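Local coordinates for trwC protein (Escherichia coli, PDB 1ZM5), which forms the relaxase part of a longer plasmid protein, binds DNA and a metal ion, and probably nicks one DNA strand for conjugative transfer, at residues 65-70 and 175-180; 122-127 and 182-187; 143-148 and 162-167. All coordinates share one frame; numbering follows the deposited sequence.

Contact 1. Residues 65-70 and 175-180. With nucleotides of chain A.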
loop_
_atom_site.group_PDB
_atom_site.type_symbol
_atom_site.label_atom_id
_atom_site.label_comp_id
_atom_site.label_asym_id
_atom_site.label_seq_id
_atom_site.Cartn_x
_atom_site.Cartn_y
_atom_site.Cartn_z
ATOM N N GLU B 65 -12.876 -7.665 23.196
ATOM C CA GLU B 65 -13.991 -7.232 24.039
ATOM C C GLU B 65 -15.037 -8.309 24.318
ATOM O O GLU B 65 -16.223 -8.123 24.034
ATOM C CB GLU B 65 -14.672 -6.001 23.426
ATOM N N GLY B 66 -14.592 -9.431 24.881
ATOM C CA GLY B 66 -15.500 -10.515 25.213
ATOM C C GLY B 66 -15.927 -11.419 24.070
ATOM O O GLY B 66 -16.938 -12.119 24.179
ATOM N N HIS B 67 -15.174 -11.413 22.974
ATOM C CA HIS B 67 -15.510 -12.263 21.834
ATOM C C HIS B 67 -14.539 -13.435 21.707
ATOM O O HIS B 67 -13.449 -13.428 22.280
ATOM C CB HIS B 67 -15.501 -11.466 20.523
ATOM C CG HIS B 67 -16.532 -10.381 20.454
ATOM N ND1 HIS B 67 -16.411 -9.191 21.140
ATOM C CD2 HIS B 67 -17.691 -10.297 19.757
ATOM C CE1 HIS B 67 -17.449 -8.419 20.866
ATOM N NE2 HIS B 67 -18.240 -9.068 20.029
ATOM N N ARG B 68 -14.955 -14.440 20.946
ATOM C CA ARG B 68 -14.146 -15.627 20.715
ATOM C C ARG B 68 -13.230 -15.375 19.524
ATOM O O ARG B 68 -13.443 -14.432 18.767
ATOM C CB ARG B 68 -15.057 -16.829 20.437
ATOM N NE ARG B 68 -17.563 -15.237 20.193
ATOM C CZ ARG B 68 -18.407 -14.213 20.311
ATOM N NH1 ARG B 68 -18.524 -13.329 19.330
ATOM N NH2 ARG B 68 -19.125 -14.064 21.416
ATOM N N ILE B 69 -12.204 -16.204 19.367
ATOM C CA ILE B 69 -11.284 -16.052 18.248
ATOM C C ILE B 69 -12.044 -16.286 16.944
ATOM O O ILE B 69 -12.919 -17.150 16.867
ATOM C CB ILE B 69 -10.094 -17.043 18.356
ATOM C CG1 ILE B 69 -9.114 -16.549 19.422
ATOM C CG2 ILE B 69 -9.384 -17.180 17.012
ATOM C CD1 ILE B 69 -7.886 -17.433 19.602
HETATM N N MSE B 70 -11.708 -15.502 15.922
HETATM C CA MSE B 70 -12.367 -15.604 14.629
HETATM C C MSE B 70 -11.724 -16.618 13.702
HETATM O O MSE B 70 -10.639 -17.130 13.970
HETATM C CB MSE B 70 -12.364 -14.242 13.936
HETATM C CG MSE B 70 -13.159 -13.173 14.650
HETATM SE SE MSE B 70 -13.059 -11.493 13.713
HETATM C CE MSE B 70 -13.989 -12.033 12.101
ATOM N N GLY B 175 -24.878 -8.037 13.845
ATOM C CA GLY B 175 -23.886 -7.720 14.863
ATOM C C GLY B 175 -22.762 -8.735 15.040
ATOM O O GLY B 175 -21.995 -8.648 15.995
ATOM N N GLN B 176 -22.654 -9.692 14.123
ATOM C CA GLN B 176 -21.611 -10.721 14.192
ATOM C C GLN B 176 -20.404 -10.393 13.320
ATOM O O GLN B 176 -20.556 -9.942 12.183
ATOM C CB GLN B 176 -22.171 -12.074 13.747
ATOM C CG GLN B 176 -23.223 -12.653 14.665
ATOM C CD GLN B 176 -22.658 -13.017 16.022
ATOM O OE1 GLN B 176 -21.798 -13.895 16.136
ATOM N NE2 GLN B 176 -23.133 -12.338 17.059
ATOM N N TRP B 177 -19.206 -10.618 13.857
ATOM C CA TRP B 177 -17.972 -10.377 13.115
ATOM C C TRP B 177 -17.636 -11.649 12.360
ATOM O O TRP B 177 -17.601 -12.735 12.942
ATOM C CB TRP B 177 -16.804 -10.025 14.052
ATOM C CG TRP B 177 -16.908 -8.665 14.681
ATOM C CD1 TRP B 177 -17.549 -8.343 15.847
ATOM C CD2 TRP B 177 -16.404 -7.432 14.147
ATOM N NE1 TRP B 177 -17.478 -6.986 16.066
ATOM C CE2 TRP B 177 -16.782 -6.403 15.039
ATOM C CE3 TRP B 177 -15.674 -7.096 12.997
ATOM C CZ2 TRP B 177 -16.451 -5.058 14.816
ATOM C CZ3 TRP B 177 -15.348 -5.760 12.777
ATOM C CH2 TRP B 177 -15.737 -4.759 13.680
ATOM N N ARG B 178 -17.389 -11.507 11.063
ATOM C CA ARG B 178 -17.059 -12.643 10.213
ATOM C C ARG B 178 -15.874 -12.325 9.333
ATOM O O ARG B 178 -15.467 -11.172 9.210
ATOM C CB ARG B 178 -18.252 -13.007 9.318
ATOM C CG ARG B 178 -18.997 -14.266 9.724
ATOM C CD ARG B 178 -19.480 -14.163 11.147
ATOM N NE ARG B 178 -20.250 -15.329 11.561
ATOM C CZ ARG B 178 -20.624 -15.551 12.815
ATOM N NH1 ARG B 178 -21.329 -16.635 13.114
ATOM N NH2 ARG B 178 -20.278 -14.695 13.769
ATOM N N ALA B 179 -15.322 -13.364 8.722
ATOM C CA ALA B 179 -14.204 -13.197 7.815
ATOM C C ALA B 179 -14.701 -12.320 6.669
ATOM O O ALA B 179 -15.905 -12.238 6.398
ATOM C CB ALA B 179 -13.753 -14.549 7.277
ATOM N N LEU B 180 -13.775 -11.661 5.995
ATOM C CA LEU B 180 -14.148 -10.817 4.885
ATOM C C LEU B 180 -14.255 -11.642 3.598
ATOM O O LEU B 180 -13.431 -12.530 3.353
ATOM C CB LEU B 180 -13.099 -9.713 4.703
ATOM C CG LEU B 180 -13.289 -8.738 3.538
ATOM C CD1 LEU B 180 -14.401 -7.755 3.883
ATOM C CD2 LEU B 180 -11.986 -7.981 3.279
ATOM P P DT A 14 -16.526 -16.755 8.530
ATOM O OP1 DT A 14 -15.713 -15.848 9.383
ATOM O OP2 DT A 14 -17.453 -16.178 7.510
ATOM O "O5'" DT A 14 -15.566 -17.816 7.821
ATOM C "C5'" DT A 14 -14.453 -18.367 8.520
ATOM C "C4'" DT A 14 -13.616 -19.242 7.611
ATOM O "O4'" DT A 14 -14.363 -20.432 7.264
ATOM C "C3'" DT A 14 -13.226 -18.601 6.279
ATOM O "O3'" DT A 14 -11.861 -18.169 6.366
ATOM C "C2'" DT A 14 -13.146 -19.787 5.331
ATOM C "C1'" DT A 14 -14.021 -20.865 5.954
ATOM N N1 DT A 14 -15.260 -21.214 5.234
ATOM C C2 DT A 14 -15.276 -22.393 4.517
ATOM O O2 DT A 14 -14.314 -23.142 4.432
ATOM N N3 DT A 14 -16.466 -22.672 3.905
ATOM C C4 DT A 14 -17.618 -21.916 3.935
ATOM O O4 DT A 14 -18.622 -22.316 3.348
ATOM C C5 DT A 14 -17.529 -20.682 4.687
ATOM C C7 DT A 14 -18.726 -19.786 4.761
ATOM C C6 DT A 14 -16.368 -20.394 5.290
ATOM P P DG A 13 -22.675 -18.147 9.661
ATOM O OP1 DG A 13 -22.439 -16.805 10.259
ATOM O OP2 DG A 13 -23.238 -18.257 8.289
ATOM O "O5'" DG A 13 -21.294 -18.928 9.695
ATOM C "C5'" DG A 13 -20.353 -18.698 10.739
ATOM C "C4'" DG A 13 -18.993 -19.182 10.305
ATOM O "O4'" DG A 13 -19.126 -20.556 9.910
ATOM C "C3'" DG A 13 -18.455 -18.457 9.075
ATOM O "O3'" DG A 13 -17.399 -17.623 9.557
ATOM C "C2'" DG A 13 -17.681 -19.536 8.337
ATOM C "C1'" DG A 13 -18.253 -20.840 8.843
ATOM N N9 DG A 13 -18.928 -21.745 7.924
ATOM C C8 DG A 13 -20.249 -21.757 7.538
ATOM N N7 DG A 13 -20.551 -22.794 6.797
ATOM C C5 DG A 13 -19.352 -23.481 6.668
ATOM C C6 DG A 13 -19.045 -24.685 5.986
ATOM O O6 DG A 13 -19.805 -25.424 5.337
ATOM N N1 DG A 13 -17.695 -25.013 6.118
ATOM C C2 DG A 13 -16.769 -24.277 6.822
ATOM N N2 DG A 13 -15.512 -24.739 6.853
ATOM N N3 DG A 13 -17.048 -23.166 7.456
ATOM C C4 DG A 13 -18.342 -22.828 7.338
#
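The phosphate oxygen OP1 of DG13 of chain A receives two N-H groups of one guanidinium: Arg178 NE donates to it over 2.9 Å, and Arg178 NH1 adds a weak bond of 3.1 Å. The phosphate thus sits at the edge of the guanidinium, near its plane. On the remaining corner, Arg178 NH2 donates to Gln176 OE1 over 2.9 Å, and the bond leaves the guanidinium plane by 27°. One step along the backbone, Ala179 N reaches OP1 of DT14 of chain A over 2.6 Å in a fairly straight bond, so consecutive phosphates are held by a side chain and then by a main-chain amide. A leucine in place of Arg178 would probably leave the DG13 phosphate without its charged mate and the Gln176 amide free to turn.

Segment 65-70 meets the other side of strand 177-178. Met70, a selenomethionine whose chain turns at its last torsion (chi3 65°), brings its terminal methyl CE to 3.4 Å from Arg178 O, over the backbone of Trp177 and Arg178. Met70 SE and CE each lie 4.0 Å from Trp177 CB, the two side chains crossing obliquely. Farther out, the indole turns its edge to the face of the His67 imidazole in a T-shaped pair, the five-membered ring of Trp177 and the His67 ring having centroids 5.6 Å apart and planes at 89°. Trp177 therefore receives both Met70 and His67, while the Arg178 side chain leaves the backbone away from 65-70 and its guanidinium is bound to the DNA.

The short strand 177-178 is bonded through Arg178 to Thr170 on strand 158-171. Met70, in the loop after helix 52-60, packs on Met169 of that strand, and Trp177 rests on Leu44 and Val144.

Contact 2. Residues 122-127 and 182-187. With nucleotides of chain A.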
loop_
_atom_site.group_PDB
_atom_site.type_symbol
_atom_site.label_atom_id
_atom_site.label_comp_id
_atom_site.label_asym_id
_atom_site.label_seq_id
_atom_site.Cartn_x
_atom_site.Cartn_y
_atom_site.Cartn_z
ATOM N N GLU B 122 -14.069 -0.035 1.071
ATOM C CA GLU B 122 -14.948 -0.365 2.179
ATOM C C GLU B 122 -16.380 -0.619 1.709
ATOM O O GLU B 122 -17.044 -1.528 2.193
ATOM C CB GLU B 122 -14.917 0.758 3.217
ATOM C CG GLU B 122 -15.804 0.515 4.419
ATOM C CD GLU B 122 -15.365 1.302 5.640
ATOM O OE1 GLU B 122 -15.239 2.541 5.547
ATOM O OE2 GLU B 122 -15.147 0.677 6.699
ATOM N N ALA B 123 -16.851 0.182 0.761
ATOM C CA ALA B 123 -18.201 0.017 0.231
ATOM C C ALA B 123 -18.338 -1.348 -0.440
ATOM O O ALA B 123 -19.444 -1.771 -0.779
ATOM C CB ALA B 123 -18.521 1.132 -0.777
ATOM N N ARG B 124 -17.214 -2.033 -0.636
ATOM C CA ARG B 124 -17.238 -3.350 -1.261
ATOM C C ARG B 124 -16.967 -4.463 -0.254
ATOM O O ARG B 124 -16.829 -5.630 -0.625
ATOM C CB ARG B 124 -16.210 -3.422 -2.393
ATOM C CG ARG B 124 -16.504 -2.502 -3.566
ATOM C CD ARG B 124 -15.372 -2.558 -4.581
ATOM N NE ARG B 124 -15.700 -1.880 -5.830
ATOM C CZ ARG B 124 -16.004 -0.588 -5.927
ATOM N NH1 ARG B 124 -16.026 0.177 -4.844
ATOM N NH2 ARG B 124 -16.286 -0.061 -7.110
ATOM N N ALA B 125 -16.888 -4.099 1.021
ATOM C CA ALA B 125 -16.642 -5.076 2.082
ATOM C C ALA B 125 -17.841 -6.007 2.219
ATOM O O ALA B 125 -18.969 -5.551 2.414
ATOM C CB ALA B 125 -16.392 -4.357 3.406
ATOM N N GLN B 126 -17.603 -7.310 2.122
ATOM C CA GLN B 126 -18.687 -8.268 2.235
ATOM C C GLN B 126 -18.407 -9.430 3.164
ATOM O O GLN B 126 -17.260 -9.776 3.449
ATOM C CB GLN B 126 -19.032 -8.839 0.869
ATOM C CG GLN B 126 -19.373 -7.811 -0.151
ATOM C CD GLN B 126 -19.933 -8.445 -1.387
ATOM O OE1 GLN B 126 -19.303 -9.318 -1.987
ATOM N NE2 GLN B 126 -21.131 -8.020 -1.781
ATOM N N ALA B 127 -19.487 -10.048 3.615
ATOM C CA ALA B 127 -19.402 -11.187 4.501
ATOM C C ALA B 127 -20.455 -12.172 4.040
ATOM O O ALA B 127 -21.370 -11.817 3.297
ATOM C CB ALA B 127 -19.678 -10.759 5.919
ATOM N N ASN B 182 -13.504 -11.254 0.227
ATOM C CA ASN B 182 -12.739 -10.257 -0.518
ATOM C C ASN B 182 -12.899 -10.195 -2.034
ATOM O O ASN B 182 -12.221 -9.408 -2.694
ATOM C CB ASN B 182 -11.247 -10.397 -0.183
ATOM C CG ASN B 182 -10.644 -11.682 -0.721
ATOM O OD1 ASN B 182 -10.974 -12.124 -1.829
ATOM N ND2 ASN B 182 -9.740 -12.280 0.048
ATOM N N ASP B 183 -13.780 -11.014 -2.589
ATOM C CA ASP B 183 -13.999 -11.024 -4.034
ATOM C C ASP B 183 -14.053 -9.624 -4.637
ATOM O O ASP B 183 -13.241 -9.264 -5.489
ATOM C CB ASP B 183 -15.312 -11.729 -4.361
ATOM C CG ASP B 183 -15.222 -13.223 -4.218
ATOM O OD1 ASP B 183 -14.531 -13.692 -3.290
ATOM O OD2 ASP B 183 -15.859 -13.929 -5.025
ATOM N N GLU B 184 -15.027 -8.847 -4.183
ATOM C CA GLU B 184 -15.252 -7.495 -4.675
ATOM C C GLU B 184 -14.034 -6.574 -4.616
ATOM O O GLU B 184 -13.702 -5.911 -5.606
ATOM C CB GLU B 184 -16.420 -6.861 -3.919
ATOM C CG GLU B 184 -17.519 -6.340 -4.822
ATOM C CD GLU B 184 -18.262 -7.443 -5.565
ATOM O OE1 GLU B 184 -17.608 -8.291 -6.214
ATOM O OE2 GLU B 184 -19.511 -7.453 -5.506
ATOM N N ILE B 185 -13.375 -6.524 -3.462
ATOM C CA ILE B 185 -12.207 -5.676 -3.324
ATOM C C ILE B 185 -11.068 -6.196 -4.197
ATOM O O ILE B 185 -10.454 -5.438 -4.938
ATOM C CB ILE B 185 -11.743 -5.585 -1.844
ATOM C CG1 ILE B 185 -12.859 -4.958 -0.996
ATOM C CG2 ILE B 185 -10.466 -4.737 -1.735
ATOM C CD1 ILE B 185 -12.483 -4.687 0.434
ATOM N N VAL B 186 -10.802 -7.494 -4.130
ATOM C CA VAL B 186 -9.723 -8.072 -4.918
ATOM C C VAL B 186 -9.924 -7.875 -6.417
ATOM O O VAL B 186 -9.001 -7.474 -7.125
ATOM C CB VAL B 186 -9.540 -9.573 -4.594
ATOM C CG1 VAL B 186 -8.495 -10.196 -5.522
ATOM C CG2 VAL B 186 -9.094 -9.730 -3.147
ATOM N N LYS B 187 -11.132 -8.132 -6.907
ATOM C CA LYS B 187 -11.397 -7.960 -8.329
ATOM C C LYS B 187 -11.530 -6.488 -8.751
ATOM O O LYS B 187 -11.585 -6.182 -9.938
ATOM C CB LYS B 187 -12.646 -8.753 -8.721
ATOM C CG LYS B 187 -12.478 -10.261 -8.529
ATOM C CD LYS B 187 -13.743 -11.036 -8.880
ATOM C CE LYS B 187 -13.550 -12.538 -8.665
ATOM N NZ LYS B 187 -14.786 -13.331 -8.959
ATOM P P DT A 18 -7.458 -17.639 -10.391
ATOM O OP1 DT A 18 -7.935 -17.797 -11.788
ATOM O OP2 DT A 18 -5.998 -17.571 -10.117
ATOM O "O5'" DT A 18 -8.158 -16.327 -9.811
ATOM C "C5'" DT A 18 -9.429 -15.910 -10.297
ATOM C "C4'" DT A 18 -9.934 -14.701 -9.541
ATOM O "O4'" DT A 18 -9.873 -14.947 -8.116
ATOM C "C3'" DT A 18 -9.057 -13.462 -9.769
ATOM O "O3'" DT A 18 -9.883 -12.567 -10.519
ATOM C "C2'" DT A 18 -9.141 -12.702 -8.455
ATOM C "C1'" DT A 18 -9.707 -13.698 -7.481
ATOM N N1 DT A 18 -9.225 -13.838 -6.110
ATOM C C2 DT A 18 -10.056 -13.286 -5.162
ATOM O O2 DT A 18 -11.105 -12.729 -5.450
ATOM N N3 DT A 18 -9.619 -13.407 -3.867
ATOM C C4 DT A 18 -8.462 -14.019 -3.439
ATOM O O4 DT A 18 -8.208 -14.058 -2.240
ATOM C C5 DT A 18 -7.631 -14.580 -4.490
ATOM C C7 DT A 18 -6.357 -15.265 -4.115
ATOM C C6 DT A 18 -8.048 -14.462 -5.760
ATOM P P DG A 17 -6.389 -21.874 -4.986
ATOM O OP1 DG A 17 -5.955 -23.051 -5.785
ATOM O OP2 DG A 17 -5.401 -21.145 -4.155
ATOM O "O5'" DG A 17 -7.109 -20.837 -5.963
ATOM C "C5'" DG A 17 -7.839 -21.279 -7.110
ATOM C "C4'" DG A 17 -8.701 -20.159 -7.648
ATOM O "O4'" DG A 17 -9.572 -19.702 -6.591
ATOM C "C3'" DG A 17 -7.935 -18.916 -8.118
ATOM O "O3'" DG A 17 -8.061 -18.876 -9.549
ATOM C "C2'" DG A 17 -8.867 -17.772 -7.768
ATOM C "C1'" DG A 17 -9.797 -18.313 -6.717
ATOM N N9 DG A 17 -9.783 -17.699 -5.400
ATOM C C8 DG A 17 -8.854 -17.811 -4.393
ATOM N N7 DG A 17 -9.208 -17.174 -3.307
ATOM C C5 DG A 17 -10.430 -16.600 -3.632
ATOM C C6 DG A 17 -11.310 -15.794 -2.866
ATOM O O6 DG A 17 -11.185 -15.400 -1.703
ATOM N N1 DG A 17 -12.441 -15.445 -3.593
ATOM C C2 DG A 17 -12.696 -15.815 -4.886
ATOM N N2 DG A 17 -13.855 -15.407 -5.413
ATOM N N3 DG A 17 -11.879 -16.544 -5.612
ATOM C C4 DG A 17 -10.780 -16.904 -4.925
HETATM O O HOH W 1 -16.893 -9.930 -1.799
#
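The Gln126 amide and the Glu184 carboxylate lie at a slant to each other, their planes 32° apart, with Gln126 OE1 4.0 Å from Glu184 OE2. Water 1 connects the same residues more directly, donating to Gln126 OE1 and accepting from Glu184 N at 3.2 Å; Gln126 NE2 is bonded to Thr139. The Arg124 guanidinium stands steeply to the Glu184 carboxylate and turns instead to Gln120 O.

The closest approach is a backbone carbonyl on a methylene, Arg124 O 3.5 Å from Glu184 CB. Beside it Arg124 CB meets Glu184 CB at 3.8 Å and Ile185 CG1 at 3.9 Å, and the Arg124 and Glu184 side chains cross at about a right angle.

Beyond the helix, the thymine of DT18 of chain A has Val186 CG1 over one face, 3.5 Å from its C2, and the guanine of DG17 of chain A over the other. With its CG between the backbone N and the carbonyl carbon (chi1 69°), Asn182 reaches the thymine from the N3 and O4 side: DT18 N3 donates almost straight (169°) to Asn182 OD1 at 2.8 Å, and Asn182 ND2 donates to DT18 O4. Asp183 OD1 accepts from N1 of DG17 at 2.7 Å.

The type I turn from Glu122 to Ala125, at the end of helix 104-122, thus backs helix 183-187, while Asn182, just before that helix, and Asp183 at its start read two bases by their polar atoms, consistent with base-specific DNA recognition.

Contact 3. Residues 143-148 and 162-167. With CU (copper (II) ion), chain D.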
loop_
_atom_site.group_PDB
_atom_site.type_symbol
_atom_site.label_atom_id
_atom_site.label_comp_id
_atom_site.label_asym_id
_atom_site.label_seq_id
_atom_site.Cartn_x
_atom_site.Cartn_y
_atom_site.Cartn_z
ATOM N N LEU B 143 -14.905 -1.962 7.306
ATOM C CA LEU B 143 -13.585 -2.563 7.312
ATOM C C LEU B 143 -12.731 -2.005 8.444
ATOM O O LEU B 143 -12.951 -0.887 8.903
ATOM C CB LEU B 143 -12.868 -2.292 5.983
ATOM C CG LEU B 143 -13.348 -3.010 4.721
ATOM C CD1 LEU B 143 -12.489 -2.564 3.541
ATOM C CD2 LEU B 143 -13.271 -4.525 4.915
ATOM N N VAL B 144 -11.766 -2.798 8.895
ATOM C CA VAL B 144 -10.837 -2.367 9.932
ATOM C C VAL B 144 -9.513 -2.306 9.186
ATOM O O VAL B 144 -9.000 -3.331 8.734
ATOM C CB VAL B 144 -10.725 -3.385 11.075
ATOM C CG1 VAL B 144 -9.754 -2.864 12.122
ATOM C CG2 VAL B 144 -12.101 -3.630 11.701
ATOM N N ILE B 145 -8.955 -1.111 9.053
ATOM C CA ILE B 145 -7.724 -0.963 8.290
ATOM C C ILE B 145 -6.572 -0.304 9.010
ATOM O O ILE B 145 -6.730 0.745 9.625
ATOM C CB ILE B 145 -7.971 -0.125 6.997
ATOM C CG1 ILE B 145 -9.227 -0.617 6.275
ATOM C CG2 ILE B 145 -6.771 -0.217 6.069
ATOM C CD1 ILE B 145 -9.663 0.289 5.142
ATOM N N GLY B 146 -5.401 -0.921 8.902
ATOM C CA GLY B 146 -4.212 -0.341 9.487
ATOM C C GLY B 146 -3.407 0.226 8.326
ATOM O O GLY B 146 -3.023 -0.520 7.427
ATOM N N LYS B 147 -3.167 1.534 8.320
ATOM C CA LYS B 147 -2.409 2.161 7.238
ATOM C C LYS B 147 -1.007 2.541 7.692
ATOM O O LYS B 147 -0.838 3.206 8.713
ATOM C CB LYS B 147 -3.133 3.409 6.728
ATOM C CG LYS B 147 -4.488 3.117 6.096
ATOM C CD LYS B 147 -5.168 4.392 5.620
ATOM C CE LYS B 147 -5.467 5.335 6.780
ATOM N NZ LYS B 147 -6.050 6.639 6.349
ATOM N N PHE B 148 -0.007 2.119 6.924
ATOM C CA PHE B 148 1.385 2.402 7.249
ATOM C C PHE B 148 2.054 3.087 6.057
ATOM O O PHE B 148 2.094 2.538 4.960
ATOM C CB PHE B 148 2.114 1.091 7.602
ATOM C CG PHE B 148 1.381 0.241 8.619
ATOM C CD1 PHE B 148 0.423 -0.680 8.221
ATOM C CD2 PHE B 148 1.609 0.410 9.979
ATOM C CE1 PHE B 148 -0.303 -1.423 9.163
ATOM C CE2 PHE B 148 0.888 -0.327 10.932
ATOM C CZ PHE B 148 -0.068 -1.243 10.520
ATOM N N THR B 162 2.038 3.587 0.796
ATOM C CA THR B 162 1.337 3.210 2.003
ATOM C C THR B 162 0.833 1.788 1.858
ATOM O O THR B 162 0.375 1.373 0.786
ATOM C CB THR B 162 0.107 4.111 2.270
ATOM O OG1 THR B 162 0.514 5.482 2.379
ATOM C CG2 THR B 162 -0.594 3.679 3.543
ATOM N N HIS B 163 0.942 1.047 2.949
ATOM C CA HIS B 163 0.459 -0.313 3.024
ATOM C C HIS B 163 -0.877 -0.213 3.754
ATOM O O HIS B 163 -0.924 0.144 4.932
ATOM C CB HIS B 163 1.424 -1.162 3.839
ATOM C CG HIS B 163 2.737 -1.394 3.161
ATOM N ND1 HIS B 163 2.862 -2.195 2.045
ATOM C CD2 HIS B 163 3.973 -0.902 3.417
ATOM C CE1 HIS B 163 4.120 -2.182 1.639
ATOM N NE2 HIS B 163 4.813 -1.405 2.454
ATOM N N ALA B 164 -1.968 -0.489 3.052
ATOM C CA ALA B 164 -3.279 -0.441 3.683
ATOM C C ALA B 164 -3.618 -1.886 4.021
ATOM O O ALA B 164 -4.087 -2.634 3.173
ATOM C CB ALA B 164 -4.310 0.144 2.727
ATOM N N VAL B 165 -3.354 -2.291 5.253
ATOM C CA VAL B 165 -3.644 -3.661 5.624
ATOM C C VAL B 165 -5.089 -3.823 6.088
ATOM O O VAL B 165 -5.469 -3.411 7.190
ATOM C CB VAL B 165 -2.695 -4.164 6.729
ATOM C CG1 VAL B 165 -3.048 -5.609 7.097
ATOM C CG2 VAL B 165 -1.257 -4.096 6.247
ATOM N N ILE B 166 -5.894 -4.408 5.213
ATOM C CA ILE B 166 -7.284 -4.643 5.530
ATOM C C ILE B 166 -7.312 -5.939 6.304
ATOM O O ILE B 166 -6.874 -6.984 5.812
ATOM C CB ILE B 166 -8.133 -4.787 4.269
ATOM C CG1 ILE B 166 -8.020 -3.518 3.425
ATOM C CG2 ILE B 166 -9.588 -5.006 4.652
ATOM C CD1 ILE B 166 -8.726 -3.611 2.090
ATOM N N LEU B 167 -7.811 -5.871 7.527
ATOM C CA LEU B 167 -7.876 -7.061 8.357
ATOM C C LEU B 167 -9.033 -7.934 7.897
ATOM O O LEU B 167 -10.060 -7.435 7.428
ATOM C CB LEU B 167 -8.009 -6.650 9.827
ATOM C CG LEU B 167 -6.728 -5.947 10.309
ATOM C CD1 LEU B 167 -7.062 -4.864 11.302
ATOM C CD2 LEU B 167 -5.775 -6.975 10.913
HETATM CU CU CU D . 6.772 -0.324 2.434
HETATM O O HOH W 2 -11.775 -5.432 7.702
HETATM O O HOH W 3 7.188 -1.573 0.691
#
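Phe148 and His163 both carry CG beside the backbone N, anti to the carbonyl carbon (chi1 -50° and -69°), and as a hydrogen-bonded antiparallel pair they leave the sheet on the same face. From there the phenyl lies back along the strand, its CE1 4.1 Å from Val165 CG2, which meets the ring at its edge. The imidazole extends the other way, and His163 NE2 binds the copper ion at 2.2 Å. Water 3, also a ligand of the copper, lies in the plane of the imidazole. His163 ND1 is hydrogen-bonded to Thr87 OG1, which helps fix the rotation of the ring.

Strands 145-148 and 162-167 run antiparallel at 167°. Gly146 and Val165 exchange two bonds, as do Phe148 and His163, and Leu167 N adds one to Val144 O. Gly146 leaves room for the Phe148 ring, because a side-chain carbon there would be crowded by CE1.

On the other face, Ile145 sets CG2 4.2 Å from Ala164 CB and CG1 at the same separation from Ile166 CG1, and the layer continues onto Leu118 of helix 104-122. Lys147 bends out of this layer to Glu35, in a salt bridge, and to Gln37. At the far end Leu143 CD2 touches Ile166 CG2 at 3.7 Å, and Val144 CG1 presses on Leu167 CD1 at 3.5 Å. Water 2 closes this end by bridging Val144 N and Leu167 O.

His150 and His161 complete the protein ligands of the copper, and zinc has been seen at the same three histidines. This beta hairpin bearing a histidine cluster beside a DNA phosphate is characteristic of HUH-type relaxases, where the metal probably polarises the scissile phosphate.

Overall arrangement
Contact 3 supplies the central hairpin and the copper site, while contacts 1 and 2 lie away from the metal and meet other stretches of the same DNA strand. The centre of contact 1 lies about 18 Å, and that of contact 2 about 14 Å, from the centre of contact 3; contacts 1 and 2 are about 18 Å apart. Leu143 links all three: its CD2 lies 3.6 Å from Leu180 CD1 of contact 1 and 3.5 Å from Ala125 CB of contact 2, and its N probably bonds to Glu122 OE2. Contact 3 is nested inside the loops closed by the other two. Segments 175-180 and 182-187 meet DG13 and DT14, and DG17 and DT18, respectively.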